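Protein synthesis inhibitor I (Hordeum vulgare, PDB 4FBC) is a plant ribosome-inactivating protein, an inhibitor of protein synthesis modelled here with adenosine monophosphate in its ligand pocket. Local coordinates at residues Pro13-Phe19 against Trp64-Lys70; Tyr112-Gly116 against Gln160-Arg164; Ala133-Gln137 against Phe186-His192. The protein carries 3 engineered substitutions. One frame throughout, in Å; residues are numbered along the deposited sequence.

Contact 1: Pro13-Phe19 against Trp64-Lys70; sequences PLFTATF and WFHVVLK
Strand 64-70 is extended; segment 13-19 kinks at Leu14 (phi/psi -67°/-30°), then runs parallel, axes 4.6 Å apart at closest and N-to-C directions 15° apart. Thr16 pairs with His66, Ala17 with Val67, Thr18 with Val68 and Phe19 with Leu69, CA-CA 4.6-5.1 Å. Hydrogen bonds zigzag across: Leu14 N to Trp64 O (2.8 Å), His66 N to Phe15 O (3.1 Å), Ala17 N to His66 O (3.0 Å), Val68 N to Ala17 O (2.8 Å), Phe19 N to Val68 O (2.9 Å) and Lys70 N to Phe19 O (2.9 Å). This is one edge of the six-stranded mixed sheet, where 16-20 is outermost, a beta-alpha-beta crossover whose helix 25-39 packs on the face bearing Ala17 and touches Phe15 and Phe65. Both phenylalanines have chi1 p; their planes lie 9° apart but slid, centroids 4.8 Å apart, with Phe65 CB over the Phe15 ring face, 3.7 Å from its centroid. On the other face stand Thr16, Thr18, His66 and Val68. Pro13 CG makes a CH-pi contact 3.8 Å from the His66 ring centroid. A water bridges Thr16 OG1 (3.3 Å) and His66 ND1 (2.7 Å), while His66 NE2 bonds to Val10 O. Thr18 CG2 meets Lys70 CD at 3.6 Å.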
ATOM      1  N   PRO A  13     -10.335  -7.676  10.466  1.00 21.90           N
ATOM      2  CA  PRO A  13      -9.258  -6.696  10.285  1.00 21.04           C
ATOM      3  C   PRO A  13      -8.724  -6.172  11.615  1.00 20.35           C
ATOM      4  O   PRO A  13      -9.493  -6.021  12.564  1.00 20.31           O
ATOM      5  CB  PRO A  13      -9.949  -5.562   9.518  1.00 21.69           C
ATOM      6  CG  PRO A  13     -11.400  -5.674   9.913  1.00 24.09           C
ATOM      7  CD  PRO A  13     -11.645  -7.150  10.034  1.00 23.19           C
ATOM      8  N   LEU A  14      -7.423  -5.905  11.680  1.00 21.08           N
ATOM      9  CA  LEU A  14      -6.824  -5.310  12.874  1.00 21.26           C
ATOM     10  C   LEU A  14      -7.322  -3.877  13.090  1.00 23.91           C
ATOM     11  O   LEU A  14      -7.396  -3.400  14.227  1.00 23.08           O
ATOM     12  CB  LEU A  14      -5.296  -5.343  12.774  1.00 25.55           C
ATOM     13  CG  LEU A  14      -4.720  -6.756  12.863  1.00 25.47           C
ATOM     14  CD1 LEU A  14      -3.294  -6.801  12.352  1.00 20.16           C
ATOM     15  CD2 LEU A  14      -4.788  -7.250  14.305  1.00 27.58           C
ATOM     16  N   PHE A  15      -7.651  -3.206  11.988  1.00 21.63           N
ATOM     17  CA  PHE A  15      -8.275  -1.889  12.006  1.00 20.78           C
ATOM     18  C   PHE A  15      -8.917  -1.611  10.656  1.00 20.64           C
ATOM     19  O   PHE A  15      -8.669  -2.321   9.674  1.00 19.12           O
ATOM     20  CB  PHE A  15      -7.259  -0.784  12.350  1.00 23.08           C
ATOM     21  CG  PHE A  15      -6.159  -0.624  11.332  1.00 18.58           C
ATOM     22  CD1 PHE A  15      -5.022  -1.411  11.400  1.00 19.81           C
ATOM     23  CD2 PHE A  15      -6.262   0.318  10.316  1.00 18.24           C
ATOM     24  CE1 PHE A  15      -4.009  -1.283  10.471  1.00 19.20           C
ATOM     25  CE2 PHE A  15      -5.241   0.465   9.375  1.00 19.39           C
ATOM     26  CZ  PHE A  15      -4.115  -0.332   9.454  1.00 17.62           C
ATOM     27  N   THR A  16      -9.750  -0.578  10.613  1.00 20.95           N
ATOM     28  CA  THR A  16     -10.328  -0.131   9.358  1.00 19.27           C
ATOM     29  C   THR A  16     -10.032   1.352   9.171  1.00 19.69           C
ATOM     30  O   THR A  16     -10.258   2.156  10.081  1.00 23.10           O
ATOM     31  CB  THR A  16     -11.844  -0.381   9.295  1.00 21.66           C
ATOM     32  OG1 THR A  16     -12.093  -1.795   9.333  1.00 24.79           O
ATOM     33  CG2 THR A  16     -12.427   0.186   8.006  1.00 20.75           C
ATOM     34  N   ALA A  17      -9.499   1.707   8.006  1.00 19.81           N
ATOM     35  CA  ALA A  17      -9.309   3.111   7.647  1.00 19.91           C
ATOM     36  C   ALA A  17     -10.349   3.481   6.604  1.00 22.18           C
ATOM     37  O   ALA A  17     -10.564   2.740   5.648  1.00 19.69           O
ATOM     38  CB  ALA A  17      -7.894   3.351   7.104  1.00 16.55           C
ATOM     39  N   THR A  18     -10.990   4.634   6.769  1.00 19.95           N
ATOM     40  CA  THR A  18     -12.070   5.017   5.873  1.00 19.19           C
ATOM     41  C   THR A  18     -11.770   6.365   5.231  1.00 18.06           C
ATOM     42  O   THR A  18     -11.275   7.282   5.895  1.00 21.48           O
ATOM     43  CB  THR A  18     -13.424   5.068   6.624  1.00 25.63           C
ATOM     44  OG1 THR A  18     -13.757   3.755   7.098  1.00 23.04           O
ATOM     45  CG2 THR A  18     -14.540   5.555   5.713  1.00 21.52           C
ATOM     46  N   PHE A  19     -12.033   6.468   3.932  1.00 19.79           N
ATOM     47  CA  PHE A  19     -11.887   7.739   3.236  1.00 21.58           C
ATOM     48  C   PHE A  19     -13.086   8.007   2.335  1.00 22.57           C
ATOM     49  O   PHE A  19     -13.513   7.148   1.563  1.00 20.29           O
ATOM     50  CB  PHE A  19     -10.585   7.774   2.423  1.00 18.97           C
ATOM     51  CG  PHE A  19     -10.356   9.073   1.692  1.00 20.27           C
ATOM     52  CD1 PHE A  19     -10.179  10.262   2.396  1.00 19.87           C
ATOM     53  CD2 PHE A  19     -10.314   9.108   0.303  1.00 20.57           C
ATOM     54  CE1 PHE A  19      -9.963  11.462   1.727  1.00 17.11           C
ATOM     55  CE2 PHE A  19     -10.097  10.308  -0.382  1.00 21.26           C
ATOM     56  CZ  PHE A  19      -9.926  11.489   0.335  1.00 21.04           C
ATOM     57  N   TRP A  64      -4.439  -8.761   8.763  1.00 17.31           N
ATOM     58  CA  TRP A  64      -5.098  -7.981   7.707  1.00 15.72           C
ATOM     59  C   TRP A  64      -5.671  -6.679   8.246  1.00 17.87           C
ATOM     60  O   TRP A  64      -5.960  -6.576   9.437  1.00 19.33           O
ATOM     61  CB  TRP A  64      -6.249  -8.799   7.104  1.00 18.80           C
ATOM     62  CG  TRP A  64      -5.773 -10.052   6.417  1.00 16.72           C
ATOM     63  CD1 TRP A  64      -5.482 -11.250   7.004  1.00 21.62           C
ATOM     64  CD2 TRP A  64      -5.519 -10.215   5.016  1.00 18.02           C
ATOM     65  NE1 TRP A  64      -5.062 -12.150   6.050  1.00 18.95           N
ATOM     66  CE2 TRP A  64      -5.084 -11.540   4.821  1.00 18.85           C
ATOM     67  CE3 TRP A  64      -5.630  -9.375   3.910  1.00 16.66           C
ATOM     68  CZ2 TRP A  64      -4.745 -12.037   3.561  1.00 18.71           C
ATOM     69  CZ3 TRP A  64      -5.295  -9.868   2.656  1.00 17.94           C
ATOM     70  CH2 TRP A  64      -4.862 -11.190   2.494  1.00 21.18           C
ATOM     71  N   PHE A  65      -5.806  -5.675   7.377  1.00 18.85           N
ATOM     72  CA  PHE A  65      -6.635  -4.510   7.692  1.00 18.01           C
ATOM     73  C   PHE A  65      -7.581  -4.226   6.539  1.00 19.15           C
ATOM     74  O   PHE A  65      -7.400  -4.759   5.441  1.00 19.25           O
ATOM     75  CB  PHE A  65      -5.804  -3.268   8.093  1.00 17.30           C
ATOM     76  CG  PHE A  65      -5.012  -2.638   6.969  1.00 18.87           C
ATOM     77  CD1 PHE A  65      -3.782  -3.167   6.591  1.00 17.51           C
ATOM     78  CD2 PHE A  65      -5.457  -1.474   6.350  1.00 17.83           C
ATOM     79  CE1 PHE A  65      -3.023  -2.581   5.577  1.00 15.33           C
ATOM     80  CE2 PHE A  65      -4.705  -0.872   5.328  1.00 17.47           C
ATOM     81  CZ  PHE A  65      -3.486  -1.429   4.944  1.00 14.16           C
ATOM     82  N   HIS A  66      -8.611  -3.427   6.799  1.00 16.65           N
ATOM     83  CA  HIS A  66      -9.531  -2.987   5.757  1.00 18.27           C
ATOM     84  C   HIS A  66      -9.382  -1.506   5.457  1.00 17.49           C
ATOM     85  O   HIS A  66      -9.095  -0.698   6.342  1.00 19.85           O
ATOM     86  CB  HIS A  66     -10.984  -3.263   6.149  1.00 20.46           C
ATOM     87  CG  HIS A  66     -11.350  -4.713   6.105  1.00 18.87           C
ATOM     88  ND1 HIS A  66     -12.615  -5.170   6.413  1.00 22.53           N
ATOM     89  CD2 HIS A  66     -10.617  -5.807   5.792  1.00 19.17           C
ATOM     90  CE1 HIS A  66     -12.643  -6.486   6.292  1.00 23.36           C
ATOM     91  NE2 HIS A  66     -11.443  -6.898   5.920  1.00 20.21           N
ATOM     92  N   VAL A  67      -9.560  -1.170   4.188  1.00 18.37           N
ATOM     93  CA  VAL A  67      -9.743   0.215   3.783  1.00 19.51           C
ATOM     94  C   VAL A  67     -11.133   0.322   3.185  1.00 21.08           C
ATOM     95  O   VAL A  67     -11.516  -0.479   2.322  1.00 21.37           O
ATOM     96  CB  VAL A  67      -8.674   0.663   2.779  1.00 17.49           C
ATOM     97  CG1 VAL A  67      -9.083   1.973   2.095  1.00 18.82           C
ATOM     98  CG2 VAL A  67      -7.337   0.827   3.488  1.00 16.99           C
ATOM     99  N   VAL A  68     -11.904   1.291   3.662  1.00 18.21           N
ATOM    100  CA  VAL A  68     -13.228   1.534   3.099  1.00 18.79           C
ATOM    101  C   VAL A  68     -13.242   2.856   2.348  1.00 22.73           C
ATOM    102  O   VAL A  68     -12.922   3.905   2.917  1.00 21.27           O
ATOM    103  CB  VAL A  68     -14.306   1.538   4.188  1.00 21.99           C
ATOM    104  CG1 VAL A  68     -15.644   1.941   3.599  1.00 26.16           C
ATOM    105  CG2 VAL A  68     -14.399   0.156   4.823  1.00 19.87           C
ATOM    106  N   LEU A  69     -13.601   2.794   1.069  1.00 18.73           N
ATOM    107  CA  LEU A  69     -13.630   3.964   0.207  1.00 20.09           C
ATOM    108  C   LEU A  69     -15.079   4.281  -0.140  1.00 24.73           C
ATOM    109  O   LEU A  69     -15.766   3.472  -0.764  1.00 22.69           O
ATOM    110  CB  LEU A  69     -12.813   3.723  -1.065  1.00 17.57           C
ATOM    111  CG  LEU A  69     -11.326   3.432  -0.851  1.00 17.42           C
ATOM    112  CD1 LEU A  69     -10.629   3.126  -2.173  1.00 21.62           C
ATOM    113  CD2 LEU A  69     -10.641   4.604  -0.138  1.00 16.51           C
ATOM    114  N   LYS A  70     -15.537   5.464   0.260  1.00 27.12           N
ATOM    115  CA  LYS A  70     -16.941   5.841   0.111  1.00 24.95           C
ATOM    116  C   LYS A  70     -17.138   6.919  -0.955  1.00 28.80           C
ATOM    117  O   LYS A  70     -16.378   7.880  -1.018  1.00 25.01           O
ATOM    118  CB  LYS A  70     -17.481   6.329   1.461  1.00 24.28           C
ATOM    119  CG  LYS A  70     -17.385   5.281   2.563  1.00 30.49           C
ATOM    120  CD  LYS A  70     -17.651   5.860   3.948  1.00 31.99           C
ATOM    121  CE  LYS A  70     -19.018   6.508   4.033  1.00 38.69           C
ATOM    122  NZ  LYS A  70     -19.420   6.755   5.446  1.00 42.13           N
TER
HETATM  123  O   HOH W   1     -14.305  -3.332   7.506  1.00 33.60           O

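Contact 2: Tyr112-Gly116 against Gln160-Arg164; sequences YVGFG and QQQAR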
ATOM      1  N   TYR A 112     -12.404 -15.448  -7.550  1.00 20.59           N
ATOM      2  CA  TYR A 112     -11.255 -14.907  -8.273  1.00 19.94           C
ATOM      3  C   TYR A 112     -11.707 -13.935  -9.355  1.00 21.25           C
ATOM      4  O   TYR A 112     -12.598 -14.252 -10.156  1.00 20.57           O
ATOM      5  CB  TYR A 112     -10.402 -16.034  -8.868  1.00 20.65           C
ATOM      6  CG  TYR A 112      -9.164 -15.555  -9.596  1.00 20.71           C
ATOM      7  CD1 TYR A 112      -8.219 -14.757  -8.952  1.00 18.51           C
ATOM      8  CD2 TYR A 112      -8.932 -15.909 -10.922  1.00 18.94           C
ATOM      9  CE1 TYR A 112      -7.089 -14.318  -9.609  1.00 18.61           C
ATOM     10  CE2 TYR A 112      -7.799 -15.478 -11.590  1.00 18.80           C
ATOM     11  CZ  TYR A 112      -6.880 -14.680 -10.925  1.00 20.35           C
ATOM     12  OH  TYR A 112      -5.747 -14.245 -11.574  1.00 19.74           O
ATOM     13  N   VAL A 113     -11.105 -12.744  -9.375  1.00 17.89           N
ATOM     14  CA  VAL A 113     -11.547 -11.685 -10.282  1.00 18.65           C
ATOM     15  C   VAL A 113     -11.137 -11.892 -11.749  1.00 20.26           C
ATOM     16  O   VAL A 113     -11.704 -11.267 -12.661  1.00 23.31           O
ATOM     17  CB  VAL A 113     -11.083 -10.290  -9.778  1.00 20.40           C
ATOM     18  CG1 VAL A 113      -9.594 -10.106  -9.998  1.00 17.20           C
ATOM     19  CG2 VAL A 113     -11.874  -9.177 -10.465  1.00 22.66           C
ATOM     20  N   GLY A 114     -10.169 -12.774 -11.983  1.00 20.02           N
ATOM     21  CA  GLY A 114      -9.731 -13.070 -13.338  1.00 22.59           C
ATOM     22  C   GLY A 114      -8.313 -12.646 -13.682  1.00 21.73           C
ATOM     23  O   GLY A 114      -7.803 -12.973 -14.761  1.00 21.31           O
ATOM     24  N   PHE A 115      -7.669 -11.927 -12.760  1.00 22.99           N
ATOM     25  CA  PHE A 115      -6.301 -11.440 -12.965  1.00 21.03           C
ATOM     26  C   PHE A 115      -5.629 -11.208 -11.611  1.00 20.11           C
ATOM     27  O   PHE A 115      -6.314 -11.140 -10.582  1.00 19.07           O
ATOM     28  CB  PHE A 115      -6.300 -10.145 -13.793  1.00 23.24           C
ATOM     29  CG  PHE A 115      -7.216  -9.082 -13.252  1.00 22.18           C
ATOM     30  CD1 PHE A 115      -6.795  -8.240 -12.229  1.00 20.71           C
ATOM     31  CD2 PHE A 115      -8.499  -8.931 -13.760  1.00 21.69           C
ATOM     32  CE1 PHE A 115      -7.642  -7.272 -11.722  1.00 21.11           C
ATOM     33  CE2 PHE A 115      -9.349  -7.966 -13.262  1.00 23.18           C
ATOM     34  CZ  PHE A 115      -8.923  -7.133 -12.242  1.00 21.58           C
ATOM     35  N   GLY A 116      -4.302 -11.091 -11.614  1.00 20.64           N
ATOM     36  CA  GLY A 116      -3.531 -10.954 -10.389  1.00 22.44           C
ATOM     37  C   GLY A 116      -3.273  -9.514  -9.974  1.00 24.07           C
ATOM     38  O   GLY A 116      -3.698  -8.579 -10.663  1.00 21.43           O
ATOM     39  N   GLN A 160     -13.120  -6.584 -17.839  1.00 30.04           N
ATOM     40  CA  GLN A 160     -11.875  -6.975 -17.180  1.00 31.14           C
ATOM     41  C   GLN A 160     -10.839  -5.872 -17.299  1.00 30.15           C
ATOM     42  O   GLN A 160     -10.116  -5.587 -16.344  1.00 28.54           O
ATOM     43  CB  GLN A 160     -11.319  -8.273 -17.777  1.00 32.82           C
ATOM     44  CG  GLN A 160     -12.122  -9.513 -17.435  1.00 33.71           C
ATOM     45  CD  GLN A 160     -11.993  -9.911 -15.977  1.00 26.85           C
ATOM     46  OE1 GLN A 160     -12.939  -9.777 -15.200  1.00 32.45           O
ATOM     47  NE2 GLN A 160     -10.826 -10.412 -15.602  1.00 30.75           N
ATOM     48  N   GLN A 161     -10.758  -5.257 -18.475  1.00 29.42           N
ATOM     49  CA  GLN A 161      -9.829  -4.151 -18.671  1.00 30.56           C
ATOM     50  C   GLN A 161     -10.180  -2.987 -17.742  1.00 26.97           C
ATOM     51  O   GLN A 161      -9.296  -2.411 -17.107  1.00 27.97           O
ATOM     52  CB  GLN A 161      -9.795  -3.702 -20.131  1.00 31.31           C
ATOM     53  CG  GLN A 161      -8.648  -2.757 -20.448  1.00 31.06           C
ATOM     54  CD  GLN A 161      -7.348  -3.161 -19.758  1.00 38.84           C
ATOM     55  OE1 GLN A 161      -6.918  -4.319 -19.825  1.00 42.74           O
ATOM     56  NE2 GLN A 161      -6.722  -2.205 -19.079  1.00 40.39           N
ATOM     57  N   GLN A 162     -11.467  -2.659 -17.653  1.00 26.18           N
ATOM     58  CA  GLN A 162     -11.936  -1.665 -16.684  1.00 29.08           C
ATOM     59  C   GLN A 162     -11.541  -2.041 -15.257  1.00 26.26           C
ATOM     60  O   GLN A 162     -11.058  -1.199 -14.493  1.00 27.45           O
ATOM     61  CB  GLN A 162     -13.459  -1.490 -16.756  1.00 28.08           C
ATOM     62  CG  GLN A 162     -14.016  -0.703 -15.562  1.00 34.89           C
ATOM     63  CD  GLN A 162     -15.522  -0.505 -15.604  1.00 35.66           C
ATOM     64  OE1 GLN A 162     -16.004   0.567 -15.973  1.00 42.62           O
ATOM     65  NE2 GLN A 162     -16.271  -1.528 -15.202  1.00 37.41           N
ATOM     66  N   ALA A 163     -11.744  -3.305 -14.897  1.00 27.33           N
ATOM     67  CA  ALA A 163     -11.428  -3.761 -13.546  1.00 23.03           C
ATOM     68  C   ALA A 163      -9.927  -3.698 -13.257  1.00 22.04           C
ATOM     69  O   ALA A 163      -9.531  -3.331 -12.152  1.00 21.30           O
ATOM     70  CB  ALA A 163     -11.962  -5.170 -13.310  1.00 24.78           C
ATOM     71  N   ARG A 164      -9.096  -4.070 -14.234  1.00 21.14           N
ATOM     72  CA  ARG A 164      -7.638  -3.959 -14.075  1.00 20.99           C
ATOM     73  C   ARG A 164      -7.204  -2.523 -13.771  1.00 23.30           C
ATOM     74  O   ARG A 164      -6.427  -2.272 -12.842  1.00 20.54           O
ATOM     75  CB  ARG A 164      -6.900  -4.438 -15.332  1.00 23.92           C
ATOM     76  CG  ARG A 164      -6.727  -5.952 -15.461  1.00 23.38           C
ATOM     77  CD  ARG A 164      -5.940  -6.276 -16.726  1.00 27.13           C
ATOM     78  NE  ARG A 164      -5.441  -7.651 -16.761  1.00 32.56           N
ATOM     79  CZ  ARG A 164      -6.076  -8.656 -17.356  1.00 34.69           C
ATOM     80  NH1 ARG A 164      -7.233  -8.435 -17.965  1.00 38.33           N
ATOM     81  NH2 ARG A 164      -5.554  -9.882 -17.346  1.00 34.37           N
TER
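Phe115 is the centre of this contact: it reaches from the loop after strand 111-112 to helix 157-179 and meets three residues on one side of it, Gln160 and, one turn on, the pair Ala163 and Arg164. With chi1 at 52° (p) on an extended backbone, its CA-to-CB bond points at the helix and the ring lands among these three. Arg164, chi1 m followed by t and t, places its CG over one ring face, 3.7 Å from the Phe115 centroid and 5° off the normal, a well-centred CH-pi contact. Farther out, Phe115 CB lies over the guanidinium face, 3.6 Å from Arg164 NH2, and Arg164 NE makes a weak hydrogen bond to Asp121 O. Ala163 CB adds apolar contact, 3.8 Å from Phe115 CZ. Gln160 folds back with chi1 and chi2 both m, which brings its amide to the loop: NE2 donates to Val113 O at 3.2 Å and lies at the ring edge, 3.3 Å from Phe115 CD2, while OE1 accepts from Arg149 NH2. Gly114, at phi 114°, leaves room for that amide, since a CB would lie about 2.4 Å from Gln160 NE2. Most of the contact is therefore apolar and CH-pi around one ring, with one direct hydrogen bond from the helix to the loop backbone.

Contact 3: Ala133-Gln137 against Phe186-His192; sequences ALGRQ and FVAGLLH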
ATOM      1  N   ALA A 133      -3.315   7.404 -15.055  1.00 31.03           N
ATOM      2  CA  ALA A 133      -3.869   8.666 -14.568  1.00 26.93           C
ATOM      3  C   ALA A 133      -4.407   8.513 -13.150  1.00 26.17           C
ATOM      4  O   ALA A 133      -5.222   7.627 -12.874  1.00 27.96           O
ATOM      5  CB  ALA A 133      -4.964   9.165 -15.495  1.00 27.66           C
ATOM      6  N   LEU A 134      -3.954   9.384 -12.258  1.00 23.66           N
ATOM      7  CA  LEU A 134      -4.461   9.408 -10.894  1.00 27.15           C
ATOM      8  C   LEU A 134      -5.196  10.728 -10.675  1.00 22.36           C
ATOM      9  O   LEU A 134      -4.927  11.711 -11.373  1.00 26.01           O
ATOM     10  CB  LEU A 134      -3.307   9.263  -9.903  1.00 24.15           C
ATOM     11  CG  LEU A 134      -2.462   7.993 -10.099  1.00 23.56           C
ATOM     12  CD1 LEU A 134      -1.307   7.944  -9.123  1.00 26.45           C
ATOM     13  CD2 LEU A 134      -3.325   6.767  -9.964  1.00 27.72           C
ATOM     14  N   GLY A 135      -6.112  10.748  -9.715  1.00 23.98           N
ATOM     15  CA  GLY A 135      -6.868  11.954  -9.404  1.00 24.45           C
ATOM     16  C   GLY A 135      -8.169  11.620  -8.705  1.00 20.90           C
ATOM     17  O   GLY A 135      -8.496  10.441  -8.521  1.00 22.97           O
ATOM     18  N   ARG A 136      -8.928  12.647  -8.323  1.00 17.38           N
ATOM     19  CA  ARG A 136     -10.195  12.426  -7.632  1.00 18.10           C
ATOM     20  C   ARG A 136     -11.218  11.627  -8.457  1.00 20.55           C
ATOM     21  O   ARG A 136     -11.807  10.674  -7.953  1.00 21.61           O
ATOM     22  CB  ARG A 136     -10.813  13.749  -7.164  1.00 17.64           C
ATOM     23  CG  ARG A 136     -11.934  13.547  -6.156  1.00 18.84           C
ATOM     24  CD  ARG A 136     -12.648  14.847  -5.802  1.00 22.67           C
ATOM     25  NE  ARG A 136     -11.801  15.813  -5.100  1.00 20.49           N
ATOM     26  CZ  ARG A 136     -11.470  15.738  -3.812  1.00 22.56           C
ATOM     27  NH1 ARG A 136     -11.871  14.713  -3.077  1.00 20.20           N
ATOM     28  NH2 ARG A 136     -10.722  16.683  -3.255  1.00 19.15           N
ATOM     29  N   GLN A 137     -11.442  12.015  -9.710  1.00 21.48           N
ATOM     30  CA  GLN A 137     -12.413  11.293 -10.532  1.00 22.84           C
ATOM     31  C   GLN A 137     -11.973   9.854 -10.839  1.00 23.04           C
ATOM     32  O   GLN A 137     -12.809   8.946 -10.897  1.00 23.16           O
ATOM     33  CB  GLN A 137     -12.729  12.041 -11.828  1.00 24.81           C
ATOM     34  CG  GLN A 137     -14.018  11.565 -12.465  1.00 26.32           C
ATOM     35  CD  GLN A 137     -15.201  11.781 -11.542  1.00 29.68           C
ATOM     36  OE1 GLN A 137     -15.413  12.892 -11.054  1.00 28.36           O
ATOM     37  NE2 GLN A 137     -15.957  10.720 -11.269  1.00 25.73           N
ATOM     38  N   PHE A 186       2.006  13.467  -3.770  1.00 15.74           N
ATOM     39  CA  PHE A 186       1.577  13.646  -5.165  1.00 20.27           C
ATOM     40  C   PHE A 186       0.053  13.534  -5.315  1.00 22.97           C
ATOM     41  O   PHE A 186      -0.592  14.385  -5.949  1.00 22.11           O
ATOM     42  CB  PHE A 186       2.298  12.634  -6.073  1.00 21.74           C
ATOM     43  CG  PHE A 186       1.785  12.604  -7.504  1.00 22.77           C
ATOM     44  CD1 PHE A 186       2.276  13.494  -8.449  1.00 30.50           C
ATOM     45  CD2 PHE A 186       0.838  11.663  -7.898  1.00 24.43           C
ATOM     46  CE1 PHE A 186       1.812  13.463  -9.770  1.00 29.74           C
ATOM     47  CE2 PHE A 186       0.361  11.628  -9.215  1.00 27.34           C
ATOM     48  CZ  PHE A 186       0.851  12.526 -10.148  1.00 25.04           C
ATOM     49  N   VAL A 187      -0.529  12.492  -4.728  1.00 17.21           N
ATOM     50  CA  VAL A 187      -1.974  12.330  -4.762  1.00 17.32           C
ATOM     51  C   VAL A 187      -2.682  13.462  -4.002  1.00 18.43           C
ATOM     52  O   VAL A 187      -3.701  13.979  -4.458  1.00 19.14           O
ATOM     53  CB  VAL A 187      -2.409  10.966  -4.206  1.00 19.13           C
ATOM     54  CG1 VAL A 187      -3.925  10.891  -4.112  1.00 18.39           C
ATOM     55  CG2 VAL A 187      -1.864   9.839  -5.092  1.00 20.48           C
ATOM     56  N   ALA A 188      -2.137  13.853  -2.853  1.00 16.96           N
ATOM     57  CA  ALA A 188      -2.735  14.936  -2.070  1.00 16.45           C
ATOM     58  C   ALA A 188      -2.748  16.207  -2.908  1.00 19.14           C
ATOM     59  O   ALA A 188      -3.658  17.030  -2.788  1.00 20.08           O
ATOM     60  CB  ALA A 188      -1.943  15.166  -0.775  1.00 18.04           C
ATOM     61  N   GLY A 189      -1.740  16.351  -3.763  1.00 17.59           N
ATOM     62  CA  GLY A 189      -1.596  17.529  -4.607  1.00 23.31           C
ATOM     63  C   GLY A 189      -2.605  17.604  -5.731  1.00 23.86           C
ATOM     64  O   GLY A 189      -2.833  18.683  -6.291  1.00 26.75           O
ATOM     65  N   LEU A 190      -3.204  16.465  -6.071  1.00 22.49           N
ATOM     66  CA  LEU A 190      -4.222  16.399  -7.120  1.00 22.60           C
ATOM     67  C   LEU A 190      -5.632  16.644  -6.582  1.00 24.01           C
ATOM     68  O   LEU A 190      -6.566  16.862  -7.358  1.00 24.91           O
ATOM     69  CB  LEU A 190      -4.178  15.042  -7.828  1.00 22.46           C
ATOM     70  CG  LEU A 190      -2.874  14.672  -8.535  1.00 24.84           C
ATOM     71  CD1 LEU A 190      -2.972  13.247  -9.101  1.00 25.45           C
ATOM     72  CD2 LEU A 190      -2.522  15.670  -9.633  1.00 28.04           C
ATOM     73  N   LEU A 191      -5.788  16.596  -5.260  1.00 18.94           N
ATOM     74  CA  LEU A 191      -7.105  16.738  -4.636  1.00 18.29           C
ATOM     75  C   LEU A 191      -7.371  18.189  -4.266  1.00 21.71           C
ATOM     76  O   LEU A 191      -6.605  18.789  -3.510  1.00 23.14           O
ATOM     77  CB  LEU A 191      -7.206  15.854  -3.392  1.00 21.11           C
ATOM     78  CG  LEU A 191      -6.968  14.372  -3.688  1.00 18.97           C
ATOM     79  CD1 LEU A 191      -7.084  13.549  -2.432  1.00 20.29           C
ATOM     80  CD2 LEU A 191      -7.937  13.877  -4.755  1.00 20.91           C
ATOM     81  N   HIS A 192      -8.453  18.743  -4.807  1.00 18.44           N
ATOM     82  CA  HIS A 192      -8.781  20.155  -4.603  1.00 21.58           C
ATOM     83  C   HIS A 192     -10.259  20.317  -4.256  1.00 23.63           C
ATOM     84  O   HIS A 192     -11.053  19.406  -4.480  1.00 24.24           O
ATOM     85  CB  HIS A 192      -8.475  20.950  -5.874  1.00 20.09           C
ATOM     86  CG  HIS A 192      -7.089  20.753  -6.403  1.00 21.00           C
ATOM     87  ND1 HIS A 192      -5.978  21.309  -5.803  1.00 24.45           N
ATOM     88  CD2 HIS A 192      -6.636  20.088  -7.490  1.00 24.26           C
ATOM     89  CE1 HIS A 192      -4.899  20.978  -6.491  1.00 25.59           C
ATOM     90  NE2 HIS A 192      -5.270  20.241  -7.521  1.00 25.65           N
TER
HETATM   91  O   HOH W   2     -10.336  17.690  -6.886  1.00 23.64           O
HETATM   92  O   HOH W   3      -7.937  15.206  -8.860  1.00 23.94           O
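This is a junction between two helices, where the start of helix 136-147 meets the C-terminal part of helix 181-190 and the turn leaving it. Leu134 points toward 186-192: its CD1 is 4.0 Å from Phe186 CE2, at the ring edge, and its CB is 4.1 Å from Leu190 CD1. In the helical part of the ribosome-inactivating fold, Leu134 also belongs to a weakly bonded strand paired with 200-201, and Gly135 (phi 158°) takes the N-cap position as the chain turns into the helix. A water accepts from Arg136 N (2.8 Å) and donates to Leu190 O (2.6 Å), linking the first turn of helix 136-147 to the Leu190 carbonyl. Arg136 extends through chi1 and chi2 (both t) and then turns at chi3 (m), which lets NH2 donate to His192 O at 3.0 Å with Leu191 CD2 over the guanidinium face. A second water accepts from Arg136 NE and His192 N, both at 3.0 Å, and Arg136 NH1 bonds to Val21 O and Ala23 O.

Contact 1 lies in the sheet, contact 2 ties the loop beyond the sheet's opposite outermost strand to a helix, and contact 3 is among the helices; their centres are 20 to 23 Å apart. Contacts 1 and 3 come closest, nearest atoms about 4 Å apart, and helix 136-147, which starts in contact 3, covers Phe19 and Leu69 of contact 1 with Leu139 and Val143. Helix 157-179 links contacts 2 and 3: it carries Gln160-Arg164, packs Leu172 and Met173 against Leu134, and supplies Leu171 and Arg179 to the AMP pocket. From the ligand, the side chains of Trp64, Phe115 and Leu134 lie about 8, 10 and 13 Å away.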